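Local coordinates for heat shock protein-related protein (Deinococcus radiodurans, PDB 4FEI) that belongs to the small heat shock proteins and probably acts as a stress-response chaperone, this chain being its alpha-crystallin domain, at residues G3-W11 against L20-D28; E36-R47 against P59-F69. All blocks are in the same frame, centred on the assembly; numbering follows the deposited sequence.

Contact 1. Residues G3-W11 against L20-D28; sequences GPWTPAADW and LLLDVPGVD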
loop_
_atom_site.group_PDB
_atom_site.type_symbol
_atom_site.label_atom_id
_atom_site.label_comp_id
_atom_site.label_asym_id
_atom_site.label_seq_id
_atom_site.Cartn_x
_atom_site.Cartn_y
_atom_site.Cartn_z
ATOM N N GLY A 3 -13.114 -4.528 -1.513
ATOM C CA GLY A 3 -13.618 -3.576 -2.523
ATOM C C GLY A 3 -12.822 -3.464 -3.818
ATOM O O GLY A 3 -11.701 -3.980 -3.912
ATOM N N PRO A 4 -13.386 -2.783 -4.825
ATOM C CA PRO A 4 -12.655 -2.640 -6.101
ATOM C C PRO A 4 -11.413 -1.757 -5.884
ATOM O O PRO A 4 -11.472 -0.755 -5.168
ATOM C CB PRO A 4 -13.660 -1.931 -7.029
ATOM C CG PRO A 4 -15.024 -2.023 -6.302
ATOM C CD PRO A 4 -14.693 -2.095 -4.841
ATOM N N TRP A 5 -10.315 -2.138 -6.522
ATOM C CA TRP A 5 -9.022 -1.530 -6.246
ATOM C C TRP A 5 -8.651 -0.467 -7.282
ATOM O O TRP A 5 -8.574 -0.754 -8.497
ATOM C CB TRP A 5 -7.938 -2.629 -6.230
ATOM C CG TRP A 5 -6.675 -2.197 -5.610
ATOM C CD1 TRP A 5 -6.465 -1.064 -4.852
ATOM C CD2 TRP A 5 -5.424 -2.909 -5.631
ATOM N NE1 TRP A 5 -5.165 -1.039 -4.404
ATOM C CE2 TRP A 5 -4.506 -2.159 -4.870
ATOM C CE3 TRP A 5 -4.997 -4.115 -6.219
ATOM C CZ2 TRP A 5 -3.185 -2.567 -4.689
ATOM C CZ3 TRP A 5 -3.694 -4.509 -6.047
ATOM C CH2 TRP A 5 -2.793 -3.731 -5.284
ATOM N N THR A 6 -8.429 0.752 -6.774
ATOM C CA THR A 6 -7.831 1.857 -7.523
ATOM C C THR A 6 -6.618 2.376 -6.732
ATOM O O THR A 6 -6.758 3.189 -5.825
ATOM C CB THR A 6 -8.874 2.970 -7.826
ATOM O OG1 THR A 6 -9.950 2.399 -8.605
ATOM C CG2 THR A 6 -8.265 4.156 -8.647
ATOM N N PRO A 7 -5.412 1.881 -7.074
ATOM C CA PRO A 7 -4.211 2.250 -6.298
ATOM C C PRO A 7 -3.844 3.705 -6.511
ATOM O O PRO A 7 -3.795 4.171 -7.664
ATOM C CB PRO A 7 -3.116 1.306 -6.836
ATOM C CG PRO A 7 -3.636 0.714 -8.104
ATOM C CD PRO A 7 -5.140 0.861 -8.118
ATOM N N ALA A 8 -3.610 4.410 -5.395
ATOM C CA ALA A 8 -3.289 5.829 -5.398
ATOM C C ALA A 8 -1.936 6.142 -6.135
ATOM O O ALA A 8 -0.948 5.392 -5.997
ATOM C CB ALA A 8 -3.314 6.366 -3.970
ATOM N N ALA A 9 -1.910 7.228 -6.902
ATOM C CA ALA A 9 -0.775 7.563 -7.824
ATOM C C ALA A 9 -0.231 8.997 -7.609
ATOM O O ALA A 9 -0.986 9.949 -7.475
ATOM C CB ALA A 9 -1.193 7.403 -9.269
ATOM N N ASP A 10 1.083 9.126 -7.586
ATOM C CA ASP A 10 1.761 10.411 -7.552
ATOM C C ASP A 10 2.622 10.559 -8.806
ATOM O O ASP A 10 3.185 9.592 -9.303
ATOM C CB ASP A 10 2.724 10.478 -6.341
ATOM C CG ASP A 10 2.011 10.787 -5.023
ATOM O OD1 ASP A 10 0.801 11.115 -5.056
ATOM O OD2 ASP A 10 2.675 10.698 -3.976
ATOM N N TRP A 11 2.759 11.784 -9.267
ATOM C CA TRP A 11 3.776 12.157 -10.239
ATOM C C TRP A 11 4.802 13.074 -9.581
ATOM O O TRP A 11 4.476 14.123 -9.050
ATOM C CB TRP A 11 3.138 12.865 -11.425
ATOM C CG TRP A 11 2.363 11.896 -12.322
ATOM C CD1 TRP A 11 1.003 11.721 -12.365
ATOM C CD2 TRP A 11 2.920 11.005 -13.306
ATOM N NE1 TRP A 11 0.685 10.747 -13.315
ATOM C CE2 TRP A 11 1.844 10.291 -13.893
ATOM C CE3 TRP A 11 4.213 10.750 -13.752
ATOM C CZ2 TRP A 11 2.029 9.353 -14.920
ATOM C CZ3 TRP A 11 4.409 9.789 -14.758
ATOM C CH2 TRP A 11 3.324 9.104 -15.325
ATOM N N LEU A 20 6.503 8.120 -11.668
ATOM C CA LEU A 20 5.170 7.735 -11.234
ATOM C C LEU A 20 5.345 6.816 -10.044
ATOM O O LEU A 20 6.036 5.815 -10.139
ATOM C CB LEU A 20 4.441 7.001 -12.360
ATOM C CG LEU A 20 3.019 6.440 -12.278
ATOM C CD1 LEU A 20 3.046 5.022 -11.758
ATOM C CD2 LEU A 20 2.060 7.299 -11.452
ATOM N N LEU A 21 4.768 7.175 -8.910
ATOM C CA LEU A 21 4.749 6.295 -7.747
ATOM C C LEU A 21 3.328 5.789 -7.543
ATOM O O LEU A 21 2.363 6.569 -7.480
ATOM C CB LEU A 21 5.223 7.020 -6.482
ATOM C CG LEU A 21 6.681 7.483 -6.447
ATOM C CD1 LEU A 21 6.800 8.920 -6.847
ATOM C CD2 LEU A 21 7.178 7.350 -4.994
ATOM N N LEU A 22 3.197 4.477 -7.436
ATOM C CA LEU A 22 1.869 3.841 -7.368
ATOM C C LEU A 22 1.807 2.910 -6.150
ATOM O O LEU A 22 2.612 2.004 -6.041
ATOM C CB LEU A 22 1.592 3.079 -8.678
ATOM C CG LEU A 22 0.155 2.647 -8.926
ATOM C CD1 LEU A 22 -0.719 3.853 -9.319
ATOM C CD2 LEU A 22 0.099 1.528 -10.021
ATOM N N ASP A 23 0.881 3.167 -5.237
ATOM C CA ASP A 23 0.774 2.368 -4.009
ATOM C C ASP A 23 0.104 1.025 -4.341
ATOM O O ASP A 23 -1.134 0.961 -4.522
ATOM C CB ASP A 23 -0.057 3.083 -2.930
ATOM C CG ASP A 23 0.694 4.188 -2.254
ATOM O OD1 ASP A 23 0.026 5.089 -1.671
ATOM O OD2 ASP A 23 1.935 4.169 -2.264
ATOM N N VAL A 24 0.937 -0.028 -4.413
ATOM C CA VAL A 24 0.437 -1.363 -4.728
ATOM C C VAL A 24 0.864 -2.427 -3.656
ATOM O O VAL A 24 1.592 -3.371 -3.965
ATOM C CB VAL A 24 0.845 -1.789 -6.200
ATOM C CG1 VAL A 24 0.039 -0.995 -7.279
ATOM C CG2 VAL A 24 2.341 -1.624 -6.428
ATOM N N PRO A 25 0.449 -2.253 -2.390
ATOM C CA PRO A 25 0.874 -3.253 -1.397
ATOM C C PRO A 25 0.210 -4.612 -1.625
ATOM O O PRO A 25 -0.963 -4.649 -1.979
ATOM C CB PRO A 25 0.418 -2.641 -0.047
ATOM C CG PRO A 25 -0.716 -1.810 -0.388
ATOM C CD PRO A 25 -0.431 -1.238 -1.784
ATOM N N GLY A 26 0.973 -5.696 -1.455
ATOM C CA GLY A 26 0.440 -7.065 -1.527
ATOM C C GLY A 26 0.194 -7.578 -2.960
ATOM O O GLY A 26 -0.365 -8.669 -3.138
ATOM N N VAL A 27 0.621 -6.816 -3.978
ATOM C CA VAL A 27 0.392 -7.195 -5.374
ATOM C C VAL A 27 1.148 -8.486 -5.713
ATOM O O VAL A 27 2.237 -8.726 -5.162
ATOM C CB VAL A 27 0.813 -6.047 -6.311
ATOM C CG1 VAL A 27 0.395 -6.271 -7.757
ATOM C CG2 VAL A 27 0.111 -4.912 -5.879
ATOM N N ASP A 28 0.542 -9.319 -6.555
ATOM C CA ASP A 28 1.239 -10.424 -7.175
ATOM C C ASP A 28 2.122 -9.749 -8.236
ATOM O O ASP A 28 1.607 -9.198 -9.239
ATOM C CB ASP A 28 0.237 -11.374 -7.848
ATOM C CG ASP A 28 0.917 -12.595 -8.493
ATOM O OD1 ASP A 28 2.176 -12.609 -8.739
ATOM O OD2 ASP A 28 0.180 -13.581 -8.753
HETATM O O HOH W 1 -3.256 0.836 -3.086
#

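Contact 2. Residues E36-R47 against P59-F69; sequences EDGGQLTVSGER and PSGRFVRELAF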
loop_
_atom_site.group_PDB
_atom_site.type_symbol
_atom_site.label_atom_id
_atom_site.label_comp_id
_atom_site.label_asym_id
_atom_site.label_seq_id
_atom_site.Cartn_x
_atom_site.Cartn_y
_atom_site.Cartn_z
ATOM N N GLU A 36 2.933 2.186 -22.474
ATOM C CA GLU A 36 2.823 3.598 -22.779
ATOM C C GLU A 36 2.370 3.800 -24.220
ATOM O O GLU A 36 3.018 3.354 -25.146
ATOM C CB GLU A 36 4.123 4.357 -22.435
ATOM C CG GLU A 36 5.370 3.889 -23.154
ATOM C CD GLU A 36 6.644 4.620 -22.749
ATOM O OE1 GLU A 36 6.624 5.880 -22.682
ATOM O OE2 GLU A 36 7.681 3.922 -22.536
ATOM N N ASP A 37 1.212 4.422 -24.390
ATOM C CA ASP A 37 0.643 4.670 -25.705
ATOM C C ASP A 37 0.614 6.163 -25.840
ATOM O O ASP A 37 -0.353 6.808 -25.366
ATOM C CB ASP A 37 -0.776 4.070 -25.841
ATOM C CG ASP A 37 -1.373 4.251 -27.253
ATOM O OD1 ASP A 37 -1.632 5.419 -27.640
ATOM O OD2 ASP A 37 -1.598 3.237 -27.984
ATOM N N GLY A 38 1.692 6.698 -26.437
ATOM C CA GLY A 38 1.922 8.150 -26.565
ATOM C C GLY A 38 1.968 8.930 -25.235
ATOM O O GLY A 38 3.004 8.948 -24.566
ATOM N N GLY A 39 0.846 9.582 -24.882
ATOM C CA GLY A 39 0.756 10.472 -23.730
ATOM C C GLY A 39 -0.027 9.898 -22.551
ATOM O O GLY A 39 -0.513 10.652 -21.701
ATOM N N GLN A 40 -0.144 8.568 -22.504
ATOM C CA GLN A 40 -0.847 7.865 -21.444
ATOM C C GLN A 40 -0.008 6.688 -20.992
ATOM O O GLN A 40 0.574 5.967 -21.795
ATOM C CB GLN A 40 -2.233 7.342 -21.893
ATOM C CG GLN A 40 -3.224 8.385 -22.466
ATOM C CD GLN A 40 -4.223 8.955 -21.427
ATOM O OE1 GLN A 40 -4.575 10.150 -21.475
ATOM N NE2 GLN A 40 -4.694 8.103 -20.507
ATOM N N LEU A 41 0.049 6.494 -19.683
ATOM C CA LEU A 41 0.615 5.300 -19.134
ATOM C C LEU A 41 -0.535 4.437 -18.614
ATOM O O LEU A 41 -1.448 4.918 -17.873
ATOM C CB LEU A 41 1.549 5.665 -18.000
ATOM C CG LEU A 41 2.668 4.770 -17.492
ATOM C CD1 LEU A 41 2.596 4.735 -16.022
ATOM C CD2 LEU A 41 2.662 3.368 -18.062
ATOM N N THR A 42 -0.518 3.167 -19.027
ATOM C CA THR A 42 -1.513 2.221 -18.536
ATOM C C THR A 42 -0.851 1.244 -17.607
ATOM O O THR A 42 0.152 0.645 -17.968
ATOM C CB THR A 42 -2.306 1.528 -19.648
ATOM O OG1 THR A 42 -2.876 2.534 -20.511
ATOM C CG2 THR A 42 -3.413 0.647 -19.029
ATOM N N VAL A 43 -1.383 1.155 -16.388
ATOM C CA VAL A 43 -0.854 0.236 -15.382
ATOM C C VAL A 43 -1.969 -0.733 -14.985
ATOM O O VAL A 43 -3.109 -0.304 -14.704
ATOM C CB VAL A 43 -0.366 0.969 -14.066
ATOM C CG1 VAL A 43 0.402 -0.002 -13.221
ATOM C CG2 VAL A 43 0.513 2.114 -14.369
ATOM N N SER A 44 -1.639 -2.020 -14.931
ATOM C CA SER A 44 -2.568 -3.040 -14.506
ATOM C C SER A 44 -1.857 -4.056 -13.647
ATOM O O SER A 44 -0.654 -4.185 -13.709
ATOM C CB SER A 44 -3.245 -3.701 -15.726
ATOM O OG SER A 44 -2.274 -4.330 -16.557
ATOM N N GLY A 45 -2.618 -4.754 -12.808
ATOM C CA GLY A 45 -2.102 -5.823 -11.968
ATOM C C GLY A 45 -3.200 -6.386 -11.100
ATOM O O GLY A 45 -4.374 -6.077 -11.310
ATOM N N GLU A 46 -2.820 -7.177 -10.079
ATOM C CA GLU A 46 -3.789 -7.877 -9.274
ATOM C C GLU A 46 -3.239 -8.178 -7.885
ATOM O O GLU A 46 -2.038 -8.393 -7.716
ATOM C CB GLU A 46 -4.141 -9.185 -9.981
ATOM C CG GLU A 46 -5.187 -10.042 -9.291
ATOM C CD GLU A 46 -5.462 -11.349 -10.003
ATOM O OE1 GLU A 46 -6.376 -12.108 -9.569
ATOM O OE2 GLU A 46 -4.776 -11.636 -10.983
ATOM N N ARG A 47 -4.125 -8.219 -6.891
ATOM C CA ARG A 47 -3.798 -8.851 -5.625
ATOM C C ARG A 47 -4.937 -9.778 -5.178
ATOM O O ARG A 47 -6.100 -9.469 -5.403
ATOM C CB ARG A 47 -3.373 -7.840 -4.539
ATOM C CG ARG A 47 -4.486 -7.130 -3.808
ATOM C CD ARG A 47 -3.874 -6.409 -2.601
ATOM N NE ARG A 47 -4.754 -5.466 -1.930
ATOM C CZ ARG A 47 -4.382 -4.700 -0.897
ATOM N NH1 ARG A 47 -3.157 -4.803 -0.388
ATOM N NH2 ARG A 47 -5.249 -3.866 -0.315
ATOM N N PRO A 59 -8.954 -2.958 -0.377
ATOM C CA PRO A 59 -9.354 -3.375 -1.743
ATOM C C PRO A 59 -8.691 -4.682 -2.192
ATOM O O PRO A 59 -7.571 -4.958 -1.765
ATOM C CB PRO A 59 -8.837 -2.239 -2.631
ATOM C CG PRO A 59 -8.169 -1.230 -1.738
ATOM C CD PRO A 59 -7.971 -1.848 -0.397
ATOM N N SER A 60 -9.357 -5.441 -3.080
ATOM C CA SER A 60 -8.845 -6.710 -3.615
ATOM C C SER A 60 -9.028 -6.777 -5.115
ATOM O O SER A 60 -9.841 -6.051 -5.674
ATOM C CB SER A 60 -9.653 -7.904 -3.061
ATOM O OG SER A 60 -9.318 -8.105 -1.726
ATOM N N GLY A 61 -8.350 -7.749 -5.732
ATOM C CA GLY A 61 -8.597 -8.144 -7.106
ATOM C C GLY A 61 -7.759 -7.335 -8.084
ATOM O O GLY A 61 -6.731 -6.762 -7.705
ATOM N N ARG A 62 -8.213 -7.305 -9.336
ATOM C CA ARG A 62 -7.511 -6.627 -10.425
ATOM C C ARG A 62 -7.722 -5.118 -10.394
ATOM O O ARG A 62 -8.771 -4.635 -9.972
ATOM C CB ARG A 62 -7.918 -7.228 -11.762
ATOM C CG ARG A 62 -7.798 -6.315 -12.984
ATOM C CD ARG A 62 -6.484 -6.478 -13.715
ATOM N NE ARG A 62 -6.651 -5.980 -15.057
ATOM C CZ ARG A 62 -5.889 -6.322 -16.082
ATOM N NH1 ARG A 62 -4.861 -7.168 -15.882
ATOM N NH2 ARG A 62 -6.137 -5.793 -17.275
ATOM N N PHE A 63 -6.684 -4.379 -10.772
ATOM C CA PHE A 63 -6.771 -2.945 -10.921
ATOM C C PHE A 63 -6.310 -2.532 -12.336
ATOM O O PHE A 63 -5.477 -3.195 -12.942
ATOM C CB PHE A 63 -5.909 -2.246 -9.849
ATOM C CG PHE A 63 -4.407 -2.228 -10.167
ATOM C CD1 PHE A 63 -3.844 -1.258 -11.026
ATOM C CD2 PHE A 63 -3.558 -3.144 -9.570
ATOM C CE1 PHE A 63 -2.498 -1.242 -11.278
ATOM C CE2 PHE A 63 -2.188 -3.120 -9.820
ATOM C CZ PHE A 63 -1.661 -2.182 -10.679
ATOM N N VAL A 64 -6.882 -1.450 -12.843
ATOM C CA VAL A 64 -6.482 -0.902 -14.107
ATOM C C VAL A 64 -6.508 0.625 -14.004
ATOM O O VAL A 64 -7.558 1.212 -13.675
ATOM C CB VAL A 64 -7.418 -1.367 -15.307
ATOM C CG1 VAL A 64 -6.923 -0.751 -16.640
ATOM C CG2 VAL A 64 -7.518 -2.888 -15.367
ATOM N N ARG A 65 -5.366 1.264 -14.267
ATOM C CA ARG A 65 -5.305 2.740 -14.344
ATOM C C ARG A 65 -4.764 3.239 -15.679
ATOM O O ARG A 65 -3.810 2.666 -16.222
ATOM C CB ARG A 65 -4.530 3.343 -13.175
ATOM C CG ARG A 65 -5.162 2.970 -11.863
ATOM C CD ARG A 65 -4.938 3.944 -10.850
ATOM N NE ARG A 65 -5.673 5.176 -11.103
ATOM C CZ ARG A 65 -5.433 6.286 -10.415
ATOM N NH1 ARG A 65 -4.506 6.278 -9.425
ATOM N NH2 ARG A 65 -6.084 7.390 -10.705
ATOM N N GLU A 66 -5.406 4.277 -16.202
ATOM C CA GLU A 66 -4.976 4.971 -17.412
ATOM C C GLU A 66 -4.599 6.405 -16.978
ATOM O O GLU A 66 -5.468 7.199 -16.548
ATOM C CB GLU A 66 -6.091 4.973 -18.445
ATOM C CG GLU A 66 -5.655 4.896 -19.868
ATOM C CD GLU A 66 -6.798 4.509 -20.823
ATOM O OE1 GLU A 66 -6.622 3.507 -21.600
ATOM O OE2 GLU A 66 -7.864 5.202 -20.821
ATOM N N LEU A 67 -3.292 6.715 -17.045
ATOM C CA LEU A 67 -2.749 7.908 -16.386
ATOM C C LEU A 67 -1.993 8.748 -17.401
ATOM O O LEU A 67 -1.083 8.242 -18.073
ATOM C CB LEU A 67 -1.808 7.541 -15.210
ATOM C CG LEU A 67 -2.253 6.555 -14.129
ATOM C CD1 LEU A 67 -1.029 6.010 -13.438
ATOM C CD2 LEU A 67 -3.234 7.144 -13.094
ATOM N N ALA A 68 -2.388 10.018 -17.525
ATOM C CA ALA A 68 -1.807 10.918 -18.544
ATOM C C ALA A 68 -0.534 11.483 -17.991
ATOM O O ALA A 68 -0.503 11.865 -16.801
ATOM C CB ALA A 68 -2.777 12.063 -18.856
ATOM N N PHE A 69 0.520 11.530 -18.809
ATOM C CA PHE A 69 1.785 12.179 -18.386
ATOM C C PHE A 69 1.570 13.680 -18.145
ATOM O O PHE A 69 1.051 14.366 -19.007
ATOM C CB PHE A 69 2.886 12.008 -19.425
ATOM C CG PHE A 69 3.302 10.586 -19.653
ATOM C CD1 PHE A 69 3.011 9.934 -20.867
ATOM C CD2 PHE A 69 4.007 9.901 -18.676
ATOM C CE1 PHE A 69 3.395 8.611 -21.075
ATOM C CE2 PHE A 69 4.414 8.565 -18.873
ATOM C CZ PHE A 69 4.110 7.922 -20.079
#

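Contact 1. Residues G3-W11 against L20-D28
Trp11 and Leu20 face each other within the beta hairpin of strands 9-14 and 17-23, in one sheet of the alpha-crystallin beta sandwich. The strands run antiparallel, with Ala9 opposite Leu22, Asp10 opposite Leu21 and Trp11 opposite Leu20. Leu20 CB lies over one face of the Trp11 indole, 3.9 Å from the centroid of its six-membered ring, a CH-pi contact. Leu20 CG stands anti to the backbone N (chi1 180°), which carries CD2 over the same indole toward its rim. Ala9 CB touches both Leu20 and Leu22 and comes within 3.6 Å of Leu22 CD1. Asp10 and Leu21 bond reciprocally through their backbones. Beyond this ladder Asp23 N donates to Ala8 O at 3.0 Å, nearly in line with the carbonyl.

Ahead of strand 9-14, residues 5-8 are loop, and side chains make most of the contacts there. Pro7 CB packs 3.9 Å from Val24 CG1. The Trp5 indole reaches the type II turn from Val24 to Val27, with CZ2 3.8 Å from Val24 CA. Pro7 CD lies over the rim of one face of the Trp5 indole. Asp10 and Asp23 turn their carboxylates to the second subunit, where Arg58 meets both and Arg47 also pairs with Asp23. One water ties the indole to the strand end: it accepts from Trp5 NE1 at 3.0 Å and donates to Asp23 O at 2.6 Å.

Contact 2. Residues E36-R47 against P59-F69
Arg47 grips the carbonyl of Pro59 side-on. Its NE and NH2 both donate to Pro59 O, each at 2.9 Å, and the oxygen lies close to the guanidinium plane. The NH2 bond falls on a lone pair of that oxygen. CG sits between the backbone N and the carbonyl carbon (chi1 81°). This torsion and the extended chain to NE carry the guanidinium past the corner at Gly61 to Pro59. NH2 also forms a salt bridge with Asp23 of the second subunit. With an alanine at Arg47, Pro59 O would probably lose both of these donors, and Asp23 of the second subunit one of its positive partners.

Backbone bonds join strands 40-47 and 62-68 in an antiparallel ladder that starts at Leu41 with Leu67 and runs on to Arg47 with Gly61, at the corner. Phe63 lays its ring flat over the backbone of strand 40-47, with Gly45 N 3.4 Å above the ring plane. Gly45 makes this possible: a CB there would clash with Phe63 CE2. Val43 CG1 meets the ring at its edge, 3.7 Å from Phe63 CE1. On the opposite sheet face, Ser44 CB sits 3.7 Å over the centre of the Arg62 guanidinium. At the far end Leu41 CB lies 4.0 Å from Phe69 CZ.

Strand 40-47 is the middle strand of one sheet of the alpha-crystallin sandwich, between 33-37 and 62-68. The face with Leu41, Val43, Phe63 and Leu67 packs on Leu20 and Leu22 of strand 17-23, while Phe91 of strand 86-92 touches Leu41 and makes an edge-to-face stack with Phe69.

Contacts 1 and 2 lie in the two facing sheets of the sandwich, their centres about 9 Å apart. They follow one another along the chain, contact 1 closing before contact 2 opens. Polar bonds join them: Arg65 NH1 probably donates to Pro7 O at 2.8 Å, and Ser60 N probably donates to Gly3 O at 2.9 Å, in the small parallel pairing of strands 3-4 and 59-60. A weak bond runs from Arg47 NH1 to Pro25 O. Trp5 connects the two as well, through a cation-pi contact with Arg47 and an edge-to-face contact with Phe63. Both contacts touch the second subunit, whose Glu57 bonds to Ala9 N and forms a salt bridge with Arg65.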